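Local coordinates for protein tyrosine--tRNA ligase (Aeropyrum pernix, PDB 2CYA) that probably catalyses the ATP-dependent activation of tyrosine and its transfer to the acceptor end of tRNA(Tyr), working as a homodimer, at residues A[29-40]-A[172-183]; A[68-76]-A[111-121]. All coordinates share one frame; numbering follows the deposited sequence.

Contact 1: A[29-40]-A[172-183]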
loop_
_atom_site.group_PDB
_atom_site.type_symbol
_atom_site.label_atom_id
_atom_site.label_comp_id
_atom_site.label_asym_id
_atom_site.label_seq_id
_atom_site.Cartn_x
_atom_site.Cartn_y
_atom_site.Cartn_z
ATOM N N LEU A 29 14.613 27.075 9.700
ATOM C CA LEU A 29 13.747 27.235 8.526
ATOM C C LEU A 29 13.271 28.686 8.452
ATOM O O LEU A 29 13.291 29.328 7.389
ATOM C CB LEU A 29 12.521 26.305 8.616
ATOM C CG LEU A 29 12.696 24.834 8.230
ATOM C CD1 LEU A 29 11.392 24.050 8.508
ATOM C CD2 LEU A 29 13.072 24.757 6.736
ATOM N N LEU A 30 12.828 29.206 9.587
ATOM C CA LEU A 30 12.366 30.592 9.602
ATOM C C LEU A 30 13.482 31.544 9.194
ATOM O O LEU A 30 13.258 32.484 8.435
ATOM C CB LEU A 30 11.839 30.965 10.993
ATOM C CG LEU A 30 10.597 30.177 11.424
ATOM C CD1 LEU A 30 10.301 30.431 12.886
ATOM C CD2 LEU A 30 9.418 30.585 10.533
ATOM N N ALA A 31 14.688 31.285 9.676
ATOM C CA ALA A 31 15.824 32.157 9.368
ATOM C C ALA A 31 16.295 32.157 7.918
ATOM O O ALA A 31 16.900 33.136 7.473
ATOM C CB ALA A 31 17.009 31.829 10.287
ATOM N N SER A 32 16.024 31.080 7.178
ATOM C CA SER A 32 16.471 30.978 5.786
ATOM C C SER A 32 15.772 31.949 4.836
ATOM O O SER A 32 16.293 32.275 3.772
ATOM C CB SER A 32 16.295 29.538 5.276
ATOM O OG SER A 32 14.934 29.150 5.242
ATOM N N GLY A 33 14.590 32.414 5.220
ATOM C CA GLY A 33 13.857 33.331 4.373
ATOM C C GLY A 33 13.124 32.621 3.249
ATOM O O GLY A 33 12.222 33.193 2.635
ATOM N N ALA A 34 13.506 31.375 2.985
ATOM C CA ALA A 34 12.872 30.575 1.934
ATOM C C ALA A 34 11.407 30.306 2.239
ATOM O O ALA A 34 10.984 30.361 3.390
ATOM C CB ALA A 34 13.590 29.256 1.785
ATOM N N ARG A 35 10.638 30.001 1.200
ATOM C CA ARG A 35 9.222 29.692 1.365
ATOM C C ARG A 35 9.119 28.406 2.161
ATOM O O ARG A 35 9.865 27.461 1.940
ATOM C CB ARG A 35 8.541 29.523 0.006
ATOM C CG ARG A 35 9.300 28.605 -0.942
ATOM C CD ARG A 35 9.089 29.024 -2.403
ATOM N NE ARG A 35 9.985 28.312 -3.320
ATOM C CZ ARG A 35 10.191 28.669 -4.584
ATOM N NH1 ARG A 35 9.569 29.726 -5.090
ATOM N NH2 ARG A 35 11.023 27.970 -5.343
ATOM N N ILE A 36 8.190 28.394 3.102
ATOM C CA ILE A 36 7.969 27.242 3.965
ATOM C C ILE A 36 6.598 26.676 3.685
ATOM O O ILE A 36 5.629 27.425 3.647
ATOM C CB ILE A 36 8.022 27.672 5.429
ATOM C CG1 ILE A 36 9.390 28.303 5.719
ATOM C CG2 ILE A 36 7.707 26.491 6.332
ATOM C CD1 ILE A 36 9.588 28.693 7.171
ATOM N N LYS A 37 6.511 25.364 3.486
ATOM C CA LYS A 37 5.220 24.717 3.225
ATOM C C LYS A 37 4.822 23.818 4.386
ATOM O O LYS A 37 5.668 23.154 4.995
ATOM C CB LYS A 37 5.284 23.875 1.955
ATOM C CG LYS A 37 5.664 24.639 0.710
ATOM C CD LYS A 37 5.672 23.699 -0.490
ATOM C CE LYS A 37 6.156 24.403 -1.742
ATOM N NZ LYS A 37 5.975 23.542 -2.940
ATOM N N GLY A 38 3.532 23.806 4.707
ATOM C CA GLY A 38 3.085 22.973 5.802
ATOM C C GLY A 38 1.666 22.514 5.561
ATOM O O GLY A 38 0.996 22.991 4.642
ATOM N N TYR A 39 1.210 21.573 6.371
ATOM C CA TYR A 39 -0.159 21.105 6.250
ATOM C C TYR A 39 -0.589 20.487 7.554
ATOM O O TYR A 39 0.195 20.408 8.506
ATOM C CB TYR A 39 -0.284 20.029 5.142
ATOM C CG TYR A 39 -0.186 18.570 5.626
ATOM C CD1 TYR A 39 -0.990 17.575 5.053
ATOM C CD2 TYR A 39 0.688 18.191 6.649
ATOM C CE1 TYR A 39 -0.932 16.253 5.479
ATOM C CE2 TYR A 39 0.757 16.860 7.091
ATOM C CZ TYR A 39 -0.062 15.894 6.504
ATOM O OH TYR A 39 -0.059 14.582 6.959
ATOM N N ILE A 40 -1.860 20.097 7.583
ATOM C CA ILE A 40 -2.424 19.309 8.664
ATOM C C ILE A 40 -3.297 18.328 7.875
ATOM O O ILE A 40 -3.909 18.693 6.850
ATOM C CB ILE A 40 -3.313 20.065 9.692
ATOM C CG1 ILE A 40 -3.720 19.062 10.786
ATOM C CG2 ILE A 40 -4.531 20.688 9.031
ATOM C CD1 ILE A 40 -4.572 19.636 11.968
ATOM N N ASP A 172 2.033 11.356 2.319
ATOM C CA ASP A 172 1.262 12.577 2.103
ATOM C C ASP A 172 2.190 13.770 2.341
ATOM O O ASP A 172 2.202 14.728 1.564
ATOM C CB ASP A 172 0.093 12.694 3.096
ATOM C CG ASP A 172 -1.002 11.673 2.865
ATOM O OD1 ASP A 172 -1.108 11.127 1.750
ATOM O OD2 ASP A 172 -1.784 11.431 3.804
ATOM N N ILE A 173 2.939 13.704 3.445
ATOM C CA ILE A 173 3.882 14.755 3.831
ATOM C C ILE A 173 4.963 14.918 2.766
ATOM O O ILE A 173 5.226 16.029 2.321
ATOM C CB ILE A 173 4.544 14.425 5.218
ATOM C CG1 ILE A 173 3.487 14.540 6.325
ATOM C CG2 ILE A 173 5.733 15.353 5.503
ATOM C CD1 ILE A 173 3.912 13.906 7.646
ATOM N N PHE A 174 5.583 13.820 2.336
ATOM C CA PHE A 174 6.635 13.945 1.324
ATOM C C PHE A 174 6.065 14.381 -0.030
ATOM O O PHE A 174 6.624 15.259 -0.699
ATOM C CB PHE A 174 7.413 12.628 1.140
ATOM C CG PHE A 174 8.136 12.138 2.387
ATOM C CD1 PHE A 174 8.648 13.034 3.326
ATOM C CD2 PHE A 174 8.366 10.768 2.571
ATOM C CE1 PHE A 174 9.378 12.581 4.423
ATOM C CE2 PHE A 174 9.097 10.295 3.670
ATOM C CZ PHE A 174 9.606 11.195 4.600
ATOM N N TYR A 175 4.954 13.774 -0.437
ATOM C CA TYR A 175 4.350 14.116 -1.720
ATOM C C TYR A 175 4.042 15.613 -1.810
ATOM O O TYR A 175 4.253 16.228 -2.854
ATOM C CB TYR A 175 3.062 13.325 -1.932
ATOM C CG TYR A 175 2.409 13.576 -3.274
ATOM C CD1 TYR A 175 2.810 12.872 -4.416
ATOM C CD2 TYR A 175 1.369 14.503 -3.400
ATOM C CE1 TYR A 175 2.179 13.086 -5.656
ATOM C CE2 TYR A 175 0.740 14.723 -4.627
ATOM C CZ TYR A 175 1.149 14.012 -5.749
ATOM O OH TYR A 175 0.529 14.242 -6.961
ATOM N N MET A 176 3.540 16.200 -0.724
ATOM C CA MET A 176 3.223 17.635 -0.712
ATOM C C MET A 176 4.440 18.516 -0.470
ATOM O O MET A 176 4.320 19.734 -0.292
ATOM C CB MET A 176 2.132 17.927 0.309
ATOM C CG MET A 176 0.793 17.320 -0.096
ATOM S SD MET A 176 -0.555 17.734 1.008
ATOM C CE MET A 176 -0.496 16.381 2.028
ATOM N N ASP A 177 5.616 17.892 -0.455
ATOM C CA ASP A 177 6.868 18.621 -0.317
ATOM C C ASP A 177 6.855 19.566 0.874
ATOM O O ASP A 177 7.182 20.742 0.747
ATOM C CB ASP A 177 7.103 19.414 -1.609
ATOM C CG ASP A 177 8.539 19.902 -1.741
ATOM O OD1 ASP A 177 9.457 19.103 -1.454
ATOM O OD2 ASP A 177 8.736 21.068 -2.143
ATOM N N LEU A 178 6.488 19.040 2.032
ATOM C CA LEU A 178 6.370 19.850 3.233
ATOM C C LEU A 178 7.607 20.023 4.110
ATOM O O LEU A 178 8.421 19.096 4.274
ATOM C CB LEU A 178 5.257 19.284 4.105
ATOM C CG LEU A 178 3.895 19.109 3.450
ATOM C CD1 LEU A 178 2.984 18.436 4.489
ATOM C CD2 LEU A 178 3.316 20.474 2.970
ATOM N N ASP A 179 7.721 21.219 4.688
ATOM C CA ASP A 179 8.804 21.526 5.629
ATOM C C ASP A 179 8.247 21.320 7.040
ATOM O O ASP A 179 9.004 21.093 7.989
ATOM C CB ASP A 179 9.238 22.985 5.478
ATOM C CG ASP A 179 9.766 23.274 4.118
ATOM O OD1 ASP A 179 10.867 22.796 3.808
ATOM O OD2 ASP A 179 9.071 23.953 3.351
ATOM N N ILE A 180 6.921 21.406 7.161
ATOM C CA ILE A 180 6.236 21.269 8.449
ATOM C C ILE A 180 4.961 20.426 8.433
ATOM O O ILE A 180 4.119 20.560 7.555
ATOM C CB ILE A 180 5.801 22.647 9.007
ATOM C CG1 ILE A 180 7.004 23.562 9.236
ATOM C CG2 ILE A 180 5.052 22.448 10.312
ATOM C CD1 ILE A 180 6.582 24.997 9.527
ATOM N N ALA A 181 4.807 19.607 9.459
ATOM C CA ALA A 181 3.636 18.765 9.619
ATOM C C ALA A 181 2.954 19.157 10.937
ATOM O O ALA A 181 3.500 18.931 12.015
ATOM C CB ALA A 181 4.053 17.293 9.667
ATOM N N LEU A 182 1.780 19.768 10.852
ATOM C CA LEU A 182 1.036 20.137 12.046
ATOM C C LEU A 182 0.037 19.019 12.326
ATOM O O LEU A 182 -0.491 18.406 11.402
ATOM C CB LEU A 182 0.271 21.441 11.810
ATOM C CG LEU A 182 -0.756 21.849 12.870
ATOM C CD1 LEU A 182 -0.009 22.325 14.110
ATOM C CD2 LEU A 182 -1.666 22.971 12.337
ATOM N N GLY A 183 -0.220 18.752 13.598
ATOM C CA GLY A 183 -1.183 17.732 13.941
ATOM C C GLY A 183 -1.317 17.588 15.441
ATOM O O GLY A 183 -0.516 18.136 16.206
HETATM O O HOH W 1 -1.945 12.724 6.003
#
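Tyr-39 and Met-176 meet at the heart of this contact, where the tyrosine ring packs against the last turn of helix 161-175 and the residues after it. Met-176 crosses the ring at about a right angle: its chain bends at the last torsion (chi3 -94°) and brings the methyl CE to 3.3 Å from Tyr-39 CD1, while the sulfur sits oblique to the ring in a Met-aromatic contact. Ile-173 CG1 comes within 3.6 Å of Tyr-39 OH, and Leu-178 CD2 lies 3.7 Å from Gly-38 C. In the plane of the ring, at its edge, one water joins Tyr-39 OH to Asp-172 OD2; the other carboxylate oxygen of Asp-172 is held by Tyr-126. Tyr-39 and Asp-172 are both predicted to bind the substrate L-tyrosine, so this packed end probably forms part of the amino acid pocket.

Strands 37-42 and 180-184 run parallel here, neighbours in the central sheet of the class I synthetase Rossmann-type fold. Leu-182 N reaches Tyr-39 O at 2.9 Å. Lys-37 O takes two donors, Asp-179 N at 2.8 Å and Ile-180 N in its carbonyl plane. Asp-179 returns the grip: its OD2 accepts Lys-37 N through the anti lone pair in an almost straight bond (2.9 Å, 170°).

Beyond that point the contact thins. A Schellman motif with Asp-177 at its positive-phi position ends helix 161-175, and the extended side chain of Lys-37 runs past it, CD lying 3.5 Å from Asp-177 O. Its NZ makes a long salt bridge to Asp-177 OD2, which also pairs with Lys-204. Leu-29, partly exposed at the end of helix 23-32, rests CD1 against Asp-179 CB at 3.9 Å.

Contact 2: A[68-76]-A[111-121]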
loop_
_atom_site.group_PDB
_atom_site.type_symbol
_atom_site.label_atom_id
_atom_site.label_comp_id
_atom_site.label_asym_id
_atom_site.label_seq_id
_atom_site.Cartn_x
_atom_site.Cartn_y
_atom_site.Cartn_z
ATOM N N ASP A 68 3.104 28.563 3.731
ATOM C CA ASP A 68 2.140 28.248 2.664
ATOM C C ASP A 68 1.478 26.957 3.147
ATOM O O ASP A 68 2.098 25.883 3.179
ATOM C CB ASP A 68 2.839 28.034 1.314
ATOM C CG ASP A 68 3.199 29.357 0.616
ATOM O OD1 ASP A 68 2.307 30.240 0.463
ATOM O OD2 ASP A 68 4.369 29.516 0.204
ATOM N N PHE A 69 0.208 27.076 3.507
ATOM C CA PHE A 69 -0.528 25.987 4.120
ATOM C C PHE A 69 -1.584 25.262 3.315
ATOM O O PHE A 69 -2.314 25.860 2.519
ATOM C CB PHE A 69 -1.187 26.522 5.404
ATOM C CG PHE A 69 -1.295 25.514 6.500
ATOM C CD1 PHE A 69 -0.193 25.208 7.287
ATOM C CD2 PHE A 69 -2.485 24.808 6.700
ATOM C CE1 PHE A 69 -0.270 24.193 8.258
ATOM C CE2 PHE A 69 -2.569 23.798 7.664
ATOM C CZ PHE A 69 -1.460 23.489 8.437
ATOM N N SER A 70 -1.675 23.961 3.586
ATOM C CA SER A 70 -2.653 23.077 2.968
ATOM C C SER A 70 -3.333 22.258 4.054
ATOM O O SER A 70 -2.746 21.952 5.112
ATOM C CB SER A 70 -1.991 22.089 1.995
ATOM O OG SER A 70 -1.301 22.741 0.957
ATOM N N VAL A 71 -4.583 21.918 3.804
ATOM C CA VAL A 71 -5.305 21.072 4.735
ATOM C C VAL A 71 -5.608 19.830 3.891
ATOM O O VAL A 71 -6.187 19.931 2.805
ATOM C CB VAL A 71 -6.640 21.704 5.238
ATOM C CG1 VAL A 71 -7.445 20.646 6.006
ATOM C CG2 VAL A 71 -6.358 22.905 6.192
ATOM N N LEU A 72 -5.175 18.667 4.355
ATOM C CA LEU A 72 -5.461 17.446 3.600
ATOM C C LEU A 72 -6.696 16.770 4.177
ATOM O O LEU A 72 -6.684 16.325 5.321
ATOM C CB LEU A 72 -4.286 16.451 3.654
ATOM C CG LEU A 72 -4.629 15.125 2.943
ATOM C CD1 LEU A 72 -4.692 15.393 1.432
ATOM C CD2 LEU A 72 -3.581 14.005 3.259
ATOM N N GLU A 73 -7.765 16.704 3.397
ATOM C CA GLU A 73 -8.972 16.028 3.861
ATOM C C GLU A 73 -8.620 14.571 3.616
ATOM O O GLU A 73 -8.755 14.080 2.503
ATOM C CB GLU A 73 -10.173 16.498 3.027
ATOM C CG GLU A 73 -10.358 18.009 3.205
ATOM C CD GLU A 73 -11.340 18.650 2.259
ATOM O OE1 GLU A 73 -11.606 18.076 1.177
ATOM O OE2 GLU A 73 -11.832 19.759 2.595
ATOM N N ALA A 74 -8.136 13.905 4.666
ATOM C CA ALA A 74 -7.671 12.517 4.594
ATOM C C ALA A 74 -8.805 11.512 4.513
ATOM O O ALA A 74 -8.980 10.682 5.413
ATOM C CB ALA A 74 -6.796 12.218 5.795
ATOM N N THR A 75 -9.558 11.584 3.420
ATOM C CA THR A 75 -10.714 10.727 3.233
ATOM C C THR A 75 -10.394 9.244 3.148
ATOM O O THR A 75 -11.126 8.431 3.710
ATOM C CB THR A 75 -11.514 11.139 1.982
ATOM O OG1 THR A 75 -10.706 10.961 0.816
ATOM C CG2 THR A 75 -11.952 12.619 2.089
ATOM N N TRP A 76 -9.307 8.890 2.466
ATOM C CA TRP A 76 -8.940 7.484 2.351
ATOM C C TRP A 76 -8.513 6.934 3.715
ATOM O O TRP A 76 -8.773 5.779 4.048
ATOM C CB TRP A 76 -7.832 7.306 1.294
ATOM C CG TRP A 76 -8.382 7.358 -0.107
ATOM C CD1 TRP A 76 -9.330 8.219 -0.587
ATOM C CD2 TRP A 76 -8.024 6.506 -1.206
ATOM N NE1 TRP A 76 -9.584 7.958 -1.916
ATOM C CE2 TRP A 76 -8.799 6.908 -2.318
ATOM C CE3 TRP A 76 -7.126 5.441 -1.358
ATOM C CZ2 TRP A 76 -8.704 6.280 -3.562
ATOM C CZ3 TRP A 76 -7.029 4.815 -2.603
ATOM C CH2 TRP A 76 -7.812 5.239 -3.684
ATOM N N ARG A 111 -6.578 31.731 2.013
ATOM C CA ARG A 111 -5.142 31.523 1.905
ATOM C C ARG A 111 -4.748 30.063 2.149
ATOM O O ARG A 111 -3.569 29.730 2.124
ATOM C CB ARG A 111 -4.415 32.438 2.904
ATOM C CG ARG A 111 -4.596 33.943 2.607
ATOM C CD ARG A 111 -4.034 34.852 3.718
ATOM N NE ARG A 111 -2.575 34.837 3.788
ATOM C CZ ARG A 111 -1.858 35.396 4.763
ATOM N NH1 ARG A 111 -2.464 36.023 5.766
ATOM N NH2 ARG A 111 -0.530 35.335 4.738
ATOM N N VAL A 112 -5.734 29.197 2.373
ATOM C CA VAL A 112 -5.467 27.777 2.617
ATOM C C VAL A 112 -5.867 26.924 1.414
ATOM O O VAL A 112 -6.919 27.134 0.831
ATOM C CB VAL A 112 -6.256 27.248 3.842
ATOM C CG1 VAL A 112 -5.936 25.767 4.078
ATOM C CG2 VAL A 112 -5.928 28.068 5.076
ATOM N N ARG A 113 -5.021 25.967 1.043
ATOM C CA ARG A 113 -5.339 25.076 -0.059
ATOM C C ARG A 113 -5.920 23.764 0.495
ATOM O O ARG A 113 -5.229 22.986 1.156
ATOM C CB ARG A 113 -4.087 24.794 -0.891
ATOM C CG ARG A 113 -4.353 23.943 -2.127
ATOM C CD ARG A 113 -3.053 23.550 -2.850
ATOM N NE ARG A 113 -2.100 22.847 -1.980
ATOM C CZ ARG A 113 -1.494 21.704 -2.301
ATOM N NH1 ARG A 113 -1.740 21.119 -3.473
ATOM N NH2 ARG A 113 -0.618 21.154 -1.466
ATOM N N PHE A 114 -7.207 23.540 0.256
ATOM C CA PHE A 114 -7.861 22.321 0.711
ATOM C C PHE A 114 -7.659 21.260 -0.358
ATOM O O PHE A 114 -7.898 21.510 -1.539
ATOM C CB PHE A 114 -9.353 22.560 0.964
ATOM C CG PHE A 114 -9.628 23.334 2.223
ATOM C CD1 PHE A 114 -9.624 24.725 2.216
ATOM C CD2 PHE A 114 -9.859 22.669 3.423
ATOM C CE1 PHE A 114 -9.851 25.449 3.392
ATOM C CE2 PHE A 114 -10.087 23.377 4.610
ATOM C CZ PHE A 114 -10.084 24.769 4.590
ATOM N N VAL A 115 -7.197 20.087 0.071
ATOM C CA VAL A 115 -6.896 18.972 -0.822
ATOM C C VAL A 115 -7.584 17.709 -0.345
ATOM O O VAL A 115 -7.449 17.325 0.825
ATOM C CB VAL A 115 -5.369 18.681 -0.830
ATOM C CG1 VAL A 115 -5.001 17.718 -1.946
ATOM C CG2 VAL A 115 -4.605 19.959 -0.951
ATOM N N ASP A 116 -8.327 17.073 -1.238
ATOM C CA ASP A 116 -8.995 15.801 -0.928
ATOM C C ASP A 116 -7.949 14.703 -1.209
ATOM O O ASP A 116 -7.266 14.743 -2.227
ATOM C CB ASP A 116 -10.213 15.601 -1.851
ATOM C CG ASP A 116 -11.008 14.343 -1.515
ATOM O OD1 ASP A 116 -10.413 13.242 -1.454
ATOM O OD2 ASP A 116 -12.228 14.454 -1.304
ATOM N N ALA A 117 -7.802 13.737 -0.310
ATOM C CA ALA A 117 -6.827 12.662 -0.516
ATOM C C ALA A 117 -6.964 12.014 -1.908
ATOM O O ALA A 117 -6.007 11.451 -2.440
ATOM C CB ALA A 117 -6.996 11.607 0.565
ATOM N N GLU A 118 -8.156 12.096 -2.492
ATOM C CA GLU A 118 -8.400 11.516 -3.808
ATOM C C GLU A 118 -7.457 12.058 -4.874
ATOM O O GLU A 118 -7.097 11.339 -5.809
ATOM C CB GLU A 118 -9.840 11.777 -4.255
ATOM C CG GLU A 118 -10.270 10.912 -5.416
ATOM C CD GLU A 118 -11.387 9.960 -5.042
ATOM O OE1 GLU A 118 -11.325 9.321 -3.958
ATOM O OE2 GLU A 118 -12.334 9.846 -5.845
ATOM N N GLU A 119 -7.065 13.321 -4.748
ATOM C CA GLU A 119 -6.162 13.922 -5.715
ATOM C C GLU A 119 -4.796 13.264 -5.608
ATOM O O GLU A 119 -4.108 13.098 -6.603
ATOM C CB GLU A 119 -6.023 15.434 -5.487
ATOM C CG GLU A 119 -7.352 16.172 -5.414
ATOM C CD GLU A 119 -7.186 17.673 -5.165
ATOM O OE1 GLU A 119 -8.130 18.280 -4.597
ATOM O OE2 GLU A 119 -6.124 18.233 -5.543
ATOM N N LEU A 120 -4.393 12.890 -4.401
ATOM C CA LEU A 120 -3.106 12.232 -4.249
ATOM C C LEU A 120 -3.224 10.781 -4.735
ATOM O O LEU A 120 -2.336 10.271 -5.415
ATOM C CB LEU A 120 -2.667 12.261 -2.779
ATOM C CG LEU A 120 -1.852 13.480 -2.303
ATOM C CD1 LEU A 120 -2.561 14.781 -2.654
ATOM C CD2 LEU A 120 -1.642 13.378 -0.811
ATOM N N ALA A 121 -4.337 10.139 -4.393
ATOM C CA ALA A 121 -4.589 8.754 -4.753
ATOM C C ALA A 121 -4.571 8.495 -6.256
ATOM O O ALA A 121 -4.290 7.372 -6.681
ATOM C CB ALA A 121 -5.942 8.291 -4.160
HETATM O O HOH W 2 -1.127 29.551 3.250
HETATM O O HOH W 3 -13.159 16.051 0.773
HETATM O O HOH W 4 -12.532 11.516 -1.666
#
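Glu-73 O accepts two backbone donors from opposite faces of its plane, Ala-117 N across the contact and Thr-75 N from its own segment, at the point where both segments turn from strand into helix. Asp-116 OD1 caps the second helix by accepting Glu-118 N at 2.7 Å. Trp-76 lays one face of its six-membered ring over Ala-121 CB, 3.6 Å from the ring centroid, in a CH-pi contact. Its NE1 donates in the ring plane to Glu-118 OE1 (3.0 Å, 169°), beside the second subunit, whose Ile-131 packs on Trp-76.

Before the helices, strands 68-73 and 113-116 pair in parallel, the latter at the edge of the sheet within this chain. Glu-73 N to Val-115 O, 2.7 Å, is the shortest backbone bond between them. Ser-70 OG is gripped side-on by Arg-113, whose NE and NH2 both donate to it at 3.0 Å, with the hydroxyl oxygen close to the guanidinium plane. A bend at chi3 (56°) folds the arginine back over its own strand, and Val-115 CG2 then sits beneath one guanidinium face. On the opposite sheet face from Ser-70, Val-71 and Phe-114 lie side by side, CB to CD2 3.8 Å.

Glu-73 OE1 and Asp-116 OD2 share a bridging water; with Arg-99 paired to Glu-73 OE2, this arrangement would be expected to ease the repulsion between the two carboxylates.

Contacts 1 and 2 are both largely buried and join parallel strands of one sheet. Strands 37-42 and 68-73 are neighbours, so the contacts meet directly: Ile-40 O probably accepts Leu-72 N, and Leu-72 CD2 packs against Asp-172 OD2. Contact 1 belongs to the middle of the sheet, and its apolar packing gathers around a tyrosine predicted to line the substrate pocket. Contact 2 reaches the edge strand 113-116; an exposed arginine, bridged carboxylates and a helix cap give it a more polar character, and its far end comes up to the second subunit. No other chain of the assembly touches contact 1.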